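Local structure of helianthamide (Stichodactyla helianthus, 4X0N) at residues H10-I15 with C38-P43. The protein probably inhibits pancreatic alpha-amylase, as a small disulfide-rich sea anemone protein of the beta-defensin fold that binds the enzyme. Residues are numbered along the deposited sequence; the frame is centred on the assembly and turned at random.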
ATOM      1  N   HIS B  10       0.747 -11.572  -6.398  1.00 12.62           N
ATOM      2  CA  HIS B  10       0.085 -10.705  -7.373  1.00 15.43           C
ATOM      3  C   HIS B  10      -0.534 -11.460  -8.549  1.00 16.68           C
ATOM      4  O   HIS B  10       0.174 -12.009  -9.392  1.00 18.92           O
ATOM      5  CB  HIS B  10       1.049  -9.622  -7.865  1.00 12.27           C
ATOM      6  CG  HIS B  10       1.745  -8.886  -6.762  1.00 11.57           C
ATOM      7  ND1 HIS B  10       1.063  -8.242  -5.748  1.00 11.82           N
ATOM      8  CD2 HIS B  10       3.058  -8.684  -6.517  1.00 11.32           C
ATOM      9  CE1 HIS B  10       1.930  -7.682  -4.927  1.00 12.19           C
ATOM     10  NE2 HIS B  10       3.149  -7.934  -5.367  1.00 12.80           N
ATOM     11  N   GLY B  11      -1.863 -11.474  -8.598  1.00 16.95           N
ATOM     12  CA  GLY B  11      -2.589 -12.150  -9.657  1.00 16.32           C
ATOM     13  C   GLY B  11      -2.855 -13.617  -9.373  1.00 17.10           C
ATOM     14  O   GLY B  11      -3.352 -14.342 -10.236  1.00 17.36           O
ATOM     15  N   VAL B  12      -2.532 -14.060  -8.162  1.00 15.38           N
ATOM     16  CA  VAL B  12      -2.752 -15.452  -7.787  1.00 15.85           C
ATOM     17  C   VAL B  12      -3.467 -15.568  -6.444  1.00 18.71           C
ATOM     18  O   VAL B  12      -2.868 -15.363  -5.387  1.00 18.58           O
ATOM     19  CB  VAL B  12      -1.424 -16.238  -7.701  1.00 14.77           C
ATOM     20  CG1 VAL B  12      -1.692 -17.677  -7.289  1.00 13.32           C
ATOM     21  CG2 VAL B  12      -0.674 -16.185  -9.027  1.00 15.34           C
ATOM     22  N   SER B  13      -4.754 -15.892  -6.490  1.00 17.73           N
ATOM     23  CA  SER B  13      -5.511 -16.131  -5.275  1.00 17.59           C
ATOM     24  C   SER B  13      -6.296 -17.429  -5.428  1.00 19.54           C
ATOM     25  O   SER B  13      -6.819 -17.720  -6.504  1.00 18.40           O
ATOM     26  CB  SER B  13      -6.467 -14.967  -5.026  1.00 17.59           C
ATOM     27  OG  SER B  13      -6.868 -14.922  -3.668  1.00 18.78           O
ATOM     28  N   GLY B  14      -6.377 -18.206  -4.353  1.00 16.63           N
ATOM     29  CA  GLY B  14      -7.077 -19.476  -4.382  1.00 17.07           C
ATOM     30  C   GLY B  14      -8.354 -19.537  -3.564  1.00 18.31           C
ATOM     31  O   GLY B  14      -8.770 -18.554  -2.945  1.00 19.67           O
ATOM     32  N   ILE B  15      -8.944 -20.730  -3.531  1.00 20.94           N
ATOM     33  CA  ILE B  15     -10.101 -21.028  -2.695  1.00 19.42           C
ATOM     34  C   ILE B  15      -9.746 -22.112  -1.681  1.00 16.10           C
ATOM     35  O   ILE B  15      -9.178 -23.142  -2.038  1.00 20.46           O
ATOM     36  CB  ILE B  15     -11.284 -21.518  -3.554  1.00 20.15           C
ATOM     37  CG1 ILE B  15     -11.724 -20.425  -4.532  1.00 26.86           C
ATOM     38  CG2 ILE B  15     -12.451 -21.950  -2.681  1.00 17.21           C
ATOM     39  CD1 ILE B  15     -12.865 -20.839  -5.441  1.00 21.41           C
ATOM     40  N   CYS B  38      -5.116 -24.344   0.132  1.00 16.94           N
ATOM     41  CA  CYS B  38      -5.481 -23.269  -0.781  1.00 14.26           C
ATOM     42  C   CYS B  38      -5.383 -23.781  -2.212  1.00 13.77           C
ATOM     43  O   CYS B  38      -4.317 -24.192  -2.664  1.00 12.77           O
ATOM     44  CB  CYS B  38      -4.571 -22.057  -0.583  1.00 19.43           C
ATOM     45  SG  CYS B  38      -4.889 -20.691  -1.728  1.00 15.03           S
ATOM     46  N   CYS B  39      -6.503 -23.745  -2.925  1.00 13.47           N
ATOM     47  CA  CYS B  39      -6.585 -24.334  -4.255  1.00 14.42           C
ATOM     48  C   CYS B  39      -6.670 -23.241  -5.308  1.00 14.42           C
ATOM     49  O   CYS B  39      -7.673 -22.533  -5.409  1.00 16.10           O
ATOM     50  CB  CYS B  39      -7.801 -25.261  -4.351  1.00 17.28           C
ATOM     51  SG  CYS B  39      -7.796 -26.643  -3.176  1.00 16.86           S
ATOM     52  N   TYR B  40      -5.609 -23.104  -6.094  1.00 15.12           N
ATOM     53  CA  TYR B  40      -5.495 -21.981  -7.007  1.00 16.31           C
ATOM     54  C   TYR B  40      -5.095 -22.422  -8.405  1.00 17.69           C
ATOM     55  O   TYR B  40      -4.728 -23.576  -8.627  1.00 20.66           O
ATOM     56  CB  TYR B  40      -4.454 -20.991  -6.479  1.00 16.20           C
ATOM     57  CG  TYR B  40      -3.051 -21.561  -6.372  1.00 13.50           C
ATOM     58  CD1 TYR B  40      -2.078 -21.243  -7.309  1.00 14.92           C
ATOM     59  CD2 TYR B  40      -2.699 -22.413  -5.331  1.00 15.51           C
ATOM     60  CE1 TYR B  40      -0.795 -21.757  -7.215  1.00 14.83           C
ATOM     61  CE2 TYR B  40      -1.419 -22.934  -5.230  1.00 14.61           C
ATOM     62  CZ  TYR B  40      -0.472 -22.602  -6.175  1.00 13.31           C
ATOM     63  OH  TYR B  40       0.802 -23.115  -6.082  1.00 12.93           O
ATOM     64  N   LYS B  41      -5.178 -21.486  -9.343  1.00 18.00           N
ATOM     65  CA  LYS B  41      -4.564 -21.635 -10.649  1.00 20.82           C
ATOM     66  C   LYS B  41      -3.729 -20.389 -10.896  1.00 22.13           C
ATOM     67  O   LYS B  41      -4.140 -19.284 -10.540  1.00 25.72           O
ATOM     68  CB  LYS B  41      -5.630 -21.761 -11.739  1.00 23.34           C
ATOM     69  CG  LYS B  41      -6.720 -22.774 -11.443  1.00 26.91           C
ATOM     70  CD  LYS B  41      -7.755 -22.798 -12.557  1.00 35.23           C
ATOM     71  CE  LYS B  41      -8.941 -23.689 -12.203  1.00 43.30           C
ATOM     72  NZ  LYS B  41      -9.715 -23.168 -11.037  1.00 36.62           N
ATOM     73  N   THR B  42      -2.559 -20.555 -11.498  1.00 22.25           N
ATOM     74  CA  THR B  42      -1.779 -19.395 -11.899  1.00 25.17           C
ATOM     75  C   THR B  42      -2.195 -18.995 -13.305  1.00 25.58           C
ATOM     76  O   THR B  42      -2.445 -19.857 -14.149  1.00 28.59           O
ATOM     77  CB  THR B  42      -0.265 -19.679 -11.866  1.00 22.48           C
ATOM     78  OG1 THR B  42       0.060 -20.682 -12.837  1.00 28.38           O
ATOM     79  CG2 THR B  42       0.157 -20.157 -10.485  1.00 16.79           C
ATOM     80  N   PRO B  43      -2.273 -17.683 -13.565  1.00 22.17           N
ATOM     81  CA  PRO B  43      -2.698 -17.203 -14.885  1.00 22.51           C
ATOM     82  C   PRO B  43      -1.561 -17.241 -15.908  1.00 24.91           C
ATOM     83  O   PRO B  43      -1.609 -16.532 -16.913  1.00 28.95           O
ATOM     84  CB  PRO B  43      -3.148 -15.767 -14.608  1.00 18.57           C
ATOM     85  CG  PRO B  43      -2.380 -15.358 -13.403  1.00 18.42           C
ATOM     86  CD  PRO B  43      -2.184 -16.593 -12.578  1.00 16.19           C
TER
HETATM   87  O   HOH W   1      -7.243 -19.417  -8.316  1.00 14.30           O
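Ile15 and Cys39 form an antiparallel hydrogen-bonded pair, Ile15 N donating to Cys39 O (2.9 Å) and Cys39 N to Ile15 O, while the parts of strands 12-17 and 37-40 that meet here (12-15 and 38-40) run at 123° to each other. Past this pair a water joins Ser13 O to Lys41 N. Beside it, Gly14 has no side chain, which leaves room for Cys38 SG to lie 3.6 Å from Gly14 CA and for Tyr40 CB to approach the same atom. Cys38 is bonded to Cys6 and Cys39 to Cys20, so that strand 37-40 is tied to the edge strand 6-9 and to the loop holding Cys20; with Cys16-Cys33 they give the 1-5, 2-4, 3-6 cysteine pairing of beta-defensins. Further out, Val12 spreads two methyls over two partners. CG1, anti to the backbone N (chi1 179°), meets Tyr40 CD1 at 3.6 Å, lying obliquely to the ring, whereas Val12 CG2 reaches Pro43 CD at 3.9 Å; a beta-branched residue suits this double role. Val12 also touches an apolar side chain, and Pro43 an aromatic one, of the other protein chain. Gly11, at a positive phi (87°) favourable to glycine, packs its O against Pro43 CD, 3.5 Å away.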